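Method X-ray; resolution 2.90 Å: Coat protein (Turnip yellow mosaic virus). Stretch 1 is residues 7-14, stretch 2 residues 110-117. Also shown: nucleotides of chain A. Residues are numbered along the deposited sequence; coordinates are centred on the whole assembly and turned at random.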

ATOM      1  N   LEU D   7      97.792 -24.834 -67.715  1.00 17.38           N
ATOM      2  CA  LEU D   7      96.883 -25.799 -68.295  1.00 16.10           C
ATOM      3  C   LEU D   7      96.017 -25.282 -69.435  1.00 16.09           C
ATOM      4  O   LEU D   7      95.449 -24.193 -69.353  1.00 19.57           O
ATOM      5  CB  LEU D   7      96.037 -26.437 -67.197  1.00 17.81           C
ATOM      6  CG  LEU D   7      94.907 -25.667 -66.535  1.00 14.14           C
ATOM      7  CD1 LEU D   7      93.586 -26.459 -66.657  1.00 27.42           C
ATOM      8  CD2 LEU D   7      95.268 -25.468 -65.089  1.00 16.81           C
ATOM      9  N   ALA D   8      95.947 -26.085 -70.501  1.00 16.29           N
ATOM     10  CA  ALA D   8      95.199 -25.764 -71.713  1.00 20.57           C
ATOM     11  C   ALA D   8      94.101 -26.768 -71.958  1.00 23.41           C
ATOM     12  O   ALA D   8      94.306 -27.779 -72.627  1.00 25.46           O
ATOM     13  CB  ALA D   8      96.125 -25.749 -72.899  1.00 26.12           C
ATOM     14  N   PRO D   9      92.902 -26.475 -71.460  1.00 25.26           N
ATOM     15  CA  PRO D   9      91.754 -27.359 -71.614  1.00 29.00           C
ATOM     16  C   PRO D   9      91.256 -27.307 -73.040  1.00 29.05           C
ATOM     17  O   PRO D   9      91.287 -26.246 -73.681  1.00 29.72           O
ATOM     18  CB  PRO D   9      90.755 -26.806 -70.618  1.00 33.79           C
ATOM     19  CG  PRO D   9      91.063 -25.346 -70.601  1.00 26.82           C
ATOM     20  CD  PRO D   9      92.544 -25.233 -70.761  1.00 23.35           C
ATOM     21  N   GLN D  10      90.791 -28.467 -73.504  1.00 29.42           N
ATOM     22  CA  GLN D  10      90.298 -28.684 -74.867  1.00 29.88           C
ATOM     23  C   GLN D  10      88.917 -28.133 -75.147  1.00 30.57           C
ATOM     24  O   GLN D  10      88.020 -28.326 -74.328  1.00 31.06           O
ATOM     25  CB  GLN D  10      90.273 -30.180 -75.135  1.00 27.96           C
ATOM     26  CG  GLN D  10      90.236 -30.586 -76.584  1.00 26.41           C
ATOM     27  CD  GLN D  10      90.702 -32.021 -76.773  1.00 22.39           C
ATOM     28  OE1 GLN D  10      89.889 -32.953 -76.854  1.00  7.09           O
ATOM     29  NE2 GLN D  10      92.023 -32.206 -76.841  1.00 28.54           N
ATOM     30  N   ASP D  11      88.742 -27.463 -76.297  1.00 36.32           N
ATOM     31  CA  ASP D  11      87.424 -26.922 -76.671  1.00 35.99           C
ATOM     32  C   ASP D  11      86.509 -28.149 -76.598  1.00 32.73           C
ATOM     33  O   ASP D  11      86.948 -29.265 -76.876  1.00 28.75           O
ATOM     34  CB  ASP D  11      87.416 -26.355 -78.106  1.00 38.35           C
ATOM     35  CG  ASP D  11      88.662 -25.539 -78.443  1.00 50.61           C
ATOM     36  OD1 ASP D  11      88.945 -24.548 -77.720  1.00 55.97           O
ATOM     37  OD2 ASP D  11      89.346 -25.885 -79.446  1.00 52.42           O
ATOM     38  N   ARG D  12      85.248 -27.966 -76.225  1.00 30.32           N
ATOM     39  CA  ARG D  12      84.363 -29.117 -76.096  1.00 28.83           C
ATOM     40  C   ARG D  12      82.984 -28.927 -76.685  1.00 30.96           C
ATOM     41  O   ARG D  12      82.665 -27.878 -77.240  1.00 36.37           O
ATOM     42  CB  ARG D  12      84.199 -29.491 -74.621  1.00 34.13           C
ATOM     43  CG  ARG D  12      84.811 -28.506 -73.626  1.00 56.52           C
ATOM     44  CD  ARG D  12      83.911 -28.230 -72.409  1.00 67.02           C
ATOM     45  NE  ARG D  12      83.426 -29.448 -71.758  1.00 78.10           N
ATOM     46  CZ  ARG D  12      84.129 -30.184 -70.898  1.00 81.73           C
ATOM     47  NH1 ARG D  12      85.370 -29.831 -70.570  1.00 84.39           N
ATOM     48  NH2 ARG D  12      83.584 -31.274 -70.361  1.00 79.12           N
ATOM     49  N   THR D  13      82.179 -29.979 -76.568  1.00 31.15           N
ATOM     50  CA  THR D  13      80.791 -29.994 -77.018  1.00 29.02           C
ATOM     51  C   THR D  13      80.064 -31.132 -76.330  1.00 30.67           C
ATOM     52  O   THR D  13      80.676 -31.977 -75.679  1.00 36.32           O
ATOM     53  CB  THR D  13      80.631 -30.181 -78.524  1.00 23.55           C
ATOM     54  OG1 THR D  13      79.359 -29.651 -78.923  1.00 28.01           O
ATOM     55  CG2 THR D  13      80.676 -31.639 -78.881  1.00 16.26           C
ATOM     56  N   VAL D  14      78.754 -31.175 -76.495  1.00 30.98           N
ATOM     57  CA  VAL D  14      77.977 -32.201 -75.829  1.00 28.85           C
ATOM     58  C   VAL D  14      77.785 -33.457 -76.663  1.00 24.74           C
ATOM     59  O   VAL D  14      77.146 -33.434 -77.723  1.00 25.55           O
ATOM     60  CB  VAL D  14      76.619 -31.621 -75.399  1.00 29.80           C
ATOM     61  CG1 VAL D  14      76.073 -30.722 -76.512  1.00 45.32           C
ATOM     62  CG2 VAL D  14      75.661 -32.728 -75.051  1.00 30.71           C
ATOM     63  N   THR D 110      90.928 -31.594 -86.579  1.00 14.03           N
ATOM     64  CA  THR D 110      89.955 -32.068 -85.606  1.00 16.57           C
ATOM     65  C   THR D 110      89.543 -30.995 -84.631  1.00 20.22           C
ATOM     66  O   THR D 110      90.383 -30.232 -84.141  1.00 16.70           O
ATOM     67  CB  THR D 110      90.498 -33.178 -84.771  1.00 12.02           C
ATOM     68  OG1 THR D 110      91.013 -34.193 -85.629  1.00 17.42           O
ATOM     69  CG2 THR D 110      89.398 -33.738 -83.882  1.00 12.61           C
ATOM     70  N   TYR D 111      88.257 -30.986 -84.307  1.00 21.22           N
ATOM     71  CA  TYR D 111      87.719 -29.989 -83.398  1.00 21.83           C
ATOM     72  C   TYR D 111      88.496 -29.573 -82.150  1.00 19.53           C
ATOM     73  O   TYR D 111      88.976 -28.438 -82.066  1.00 30.81           O
ATOM     74  CB  TYR D 111      86.324 -30.371 -82.963  1.00 25.57           C
ATOM     75  CG  TYR D 111      85.729 -29.335 -82.046  1.00 15.88           C
ATOM     76  CD1 TYR D 111      85.537 -28.019 -82.471  1.00 15.26           C
ATOM     77  CD2 TYR D 111      85.344 -29.670 -80.757  1.00 22.97           C
ATOM     78  CE1 TYR D 111      84.966 -27.071 -81.627  1.00  8.68           C
ATOM     79  CE2 TYR D 111      84.768 -28.725 -79.903  1.00 15.11           C
ATOM     80  CZ  TYR D 111      84.579 -27.439 -80.342  1.00 10.44           C
ATOM     81  OH  TYR D 111      83.975 -26.548 -79.493  1.00 15.35           O
ATOM     82  N   GLY D 112      88.591 -30.437 -81.156  1.00 10.68           N
ATOM     83  CA  GLY D 112      89.327 -30.017 -79.968  1.00 18.93           C
ATOM     84  C   GLY D 112      90.842 -29.790 -80.110  1.00 19.93           C
ATOM     85  O   GLY D 112      91.464 -29.061 -79.308  1.00 15.24           O
ATOM     86  N   GLY D 113      91.414 -30.436 -81.132  1.00 19.03           N
ATOM     87  CA  GLY D 113      92.839 -30.388 -81.436  1.00 14.63           C
ATOM     88  C   GLY D 113      93.613 -29.171 -80.992  1.00 17.38           C
ATOM     89  O   GLY D 113      93.181 -28.042 -81.227  1.00 20.21           O
ATOM     90  N   GLN D 114      94.773 -29.403 -80.377  1.00 13.24           N
ATOM     91  CA  GLN D 114      95.608 -28.314 -79.873  1.00 14.30           C
ATOM     92  C   GLN D 114      97.079 -28.423 -80.265  1.00 11.54           C
ATOM     93  O   GLN D 114      97.574 -29.521 -80.518  1.00 11.96           O
ATOM     94  CB  GLN D 114      95.492 -28.252 -78.352  1.00 21.50           C
ATOM     95  CG  GLN D 114      94.969 -26.932 -77.800  1.00 32.33           C
ATOM     96  CD  GLN D 114      94.241 -27.139 -76.491  1.00 36.22           C
ATOM     97  OE1 GLN D 114      93.898 -28.278 -76.141  1.00 32.60           O
ATOM     98  NE2 GLN D 114      94.000 -26.047 -75.756  1.00 39.33           N
ATOM     99  N   ILE D 115      97.776 -27.281 -80.284  1.00  8.58           N
ATOM    100  CA  ILE D 115      99.193 -27.243 -80.662  1.00 11.81           C
ATOM    101  C   ILE D 115     100.026 -26.280 -79.826  1.00 16.37           C
ATOM    102  O   ILE D 115      99.720 -25.074 -79.759  1.00 23.22           O
ATOM    103  CB  ILE D 115      99.354 -26.824 -82.139  1.00  9.87           C
ATOM    104  CG1 ILE D 115      99.145 -28.018 -83.036  1.00  5.20           C
ATOM    105  CG2 ILE D 115     100.750 -26.313 -82.411  1.00 13.46           C
ATOM    106  CD1 ILE D 115     100.087 -29.122 -82.711  1.00 26.48           C
ATOM    107  N   PHE D 116     101.101 -26.791 -79.228  1.00 11.57           N
ATOM    108  CA  PHE D 116     101.937 -25.933 -78.408  1.00 15.89           C
ATOM    109  C   PHE D 116     103.398 -25.913 -78.725  1.00 15.91           C
ATOM    110  O   PHE D 116     103.976 -26.909 -79.158  1.00  8.39           O
ATOM    111  CB  PHE D 116     101.839 -26.302 -76.936  1.00 16.63           C
ATOM    112  CG  PHE D 116     100.521 -26.836 -76.536  1.00 12.43           C
ATOM    113  CD1 PHE D 116     100.232 -28.174 -76.698  1.00 18.48           C
ATOM    114  CD2 PHE D 116      99.556 -25.996 -75.998  1.00 12.96           C
ATOM    115  CE1 PHE D 116      98.989 -28.672 -76.328  1.00 18.75           C
ATOM    116  CE2 PHE D 116      98.305 -26.485 -75.627  1.00  7.64           C
ATOM    117  CZ  PHE D 116      98.022 -27.819 -75.791  1.00 17.05           C
ATOM    118  N   CYS D 117     103.998 -24.754 -78.484  1.00 18.25           N
ATOM    119  CA  CYS D 117     105.423 -24.628 -78.658  1.00 18.48           C
ATOM    120  C   CYS D 117     105.979 -24.821 -77.264  1.00 19.13           C
ATOM    121  O   CYS D 117     105.538 -24.182 -76.304  1.00 24.78           O
ATOM    122  CB  CYS D 117     105.820 -23.261 -79.155  1.00 14.68           C
ATOM    123  SG  CYS D 117     107.595 -23.207 -79.357  1.00 25.25           S
TER
ATOM    124  P     C A   2      82.201 -22.862 -77.708  1.00196.21           P
ATOM    125  OP1   C A   2      82.064 -23.558 -79.015  1.00192.54           O
ATOM    126  OP2   C A   2      81.340 -21.684 -77.415  1.00194.47           O
ATOM    127  O5'   C A   2      81.914 -23.945 -76.576  1.00190.54           O
ATOM    128  C5'   C A   2      80.570 -24.281 -76.239  1.00183.72           C
ATOM    129  C4'   C A   2      80.538 -25.541 -75.415  1.00180.45           C
ATOM    130  O4'   C A   2      81.469 -25.375 -74.309  1.00181.33           O
ATOM    131  C3'   C A   2      79.191 -25.869 -74.773  1.00177.82           C
ATOM    132  O3'   C A   2      78.321 -26.608 -75.672  1.00169.44           O
ATOM    133  C2'   C A   2      79.645 -26.684 -73.562  1.00178.52           C
ATOM    134  O2'   C A   2      80.018 -27.995 -73.947  1.00172.90           O
ATOM    135  C1'   C A   2      80.911 -25.923 -73.129  1.00180.47           C
ATOM    136  N1    C A   2      80.749 -24.832 -72.121  1.00183.56           N
ATOM    137  C2    C A   2      81.173 -25.069 -70.791  1.00183.80           C
ATOM    138  O2    C A   2      81.686 -26.170 -70.501  1.00183.31           O
ATOM    139  N3    C A   2      81.014 -24.091 -69.860  1.00182.65           N
ATOM    140  C4    C A   2      80.472 -22.920 -70.202  1.00180.69           C
ATOM    141  N4    C A   2      80.333 -22.000 -69.244  1.00177.80           N
ATOM    142  C5    C A   2      80.047 -22.644 -71.539  1.00179.94           C
ATOM    143  C6    C A   2      80.202 -23.617 -72.456  1.00181.47           C
ATOM    144  O5'   C A   1      85.019 -18.698 -76.277  1.00167.27           O
ATOM    145  C5'   C A   1      85.710 -19.815 -76.853  1.00181.18           C
ATOM    146  C4'   C A   1      85.572 -21.238 -76.288  1.00189.33           C
ATOM    147  O4'   C A   1      85.860 -21.277 -74.859  1.00193.66           O
ATOM    148  C3'   C A   1      84.229 -21.981 -76.281  1.00192.98           C
ATOM    149  O3'   C A   1      83.765 -22.468 -77.530  1.00198.01           O
ATOM    150  C2'   C A   1      84.504 -23.181 -75.362  1.00192.45           C
ATOM    151  O2'   C A   1      85.090 -24.346 -75.933  1.00182.62           O
ATOM    152  C1'   C A   1      85.471 -22.570 -74.360  1.00194.88           C
ATOM    153  N1    C A   1      84.931 -22.538 -72.969  1.00196.34           N
ATOM    154  C2    C A   1      85.225 -23.647 -72.164  1.00194.86           C
ATOM    155  O2    C A   1      85.853 -24.595 -72.670  1.00193.52           O
ATOM    156  N3    C A   1      84.814 -23.670 -70.871  1.00192.19           N
ATOM    157  C4    C A   1      84.107 -22.651 -70.375  1.00189.03           C
ATOM    158  N4    C A   1      83.750 -22.711 -69.082  1.00183.18           N
ATOM    159  C5    C A   1      83.743 -21.523 -71.182  1.00188.93           C
ATOM    160  C6    C A   1      84.180 -21.502 -72.464  1.00193.06           C

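Residues 7-14, an irregular segment over most of its length, run antiparallel to residues 110-117, which begin as a loop and enter a strand at Gln114; the touching parts bury 411 Å² in all. Leu7 lies beyond reach of the other stretch, so the contact opens at Ala8. Its CB points toward stretch 2 and packs on the Phe116 ring, 3.6 Å from CE2, an apolar contact; Gln114 lies alongside, its NE2 3.6 Å from the same Ala8 CB. Pro9 CB points away, and the residue takes part through its backbone: Gln114 NE2 donates a weak hydrogen bond to Pro9 O, 3.4 Å long with an N-H...O angle of 147°. Gln10 CB points sideways, and its aliphatic CG lies 3.4 Å from Gly112 O. The fit depends on the bare glycine, because an ideal CB on Gly112 would point toward stretch 1 and fall 2.6 Å from Gln10 CG, a clash. Here the chains come closest in backbone register, with Asp11 CA 4.9 Å from Gly112 CA. Asp11 directs its CB toward stretch 2, where it lies 3.7 Å from Tyr111 OH; the backbone of Asp11 also meets the RNA, its CA 3.6 Å from O2' of C1. Arg12 CB points away from stretch 2; farther out, Arg12 CD lies 3.6 Å from O2 of C2, while the backbone carbonyl faces the protein. Tyr111 CB points sideways, but the end of the side chain, in the t rotamer, comes nearer, and OH donates a hydrogen bond of 2.9 Å to Arg12 O, which sits at the ring edge near its plane. The same Tyr111 OH is 3.6 Å from OP1 of C2, placing this link beside the nucleotide. Thr13 closes the contact loosely, its N 4.4 Å from Tyr111 CE2; Val14 is out of reach.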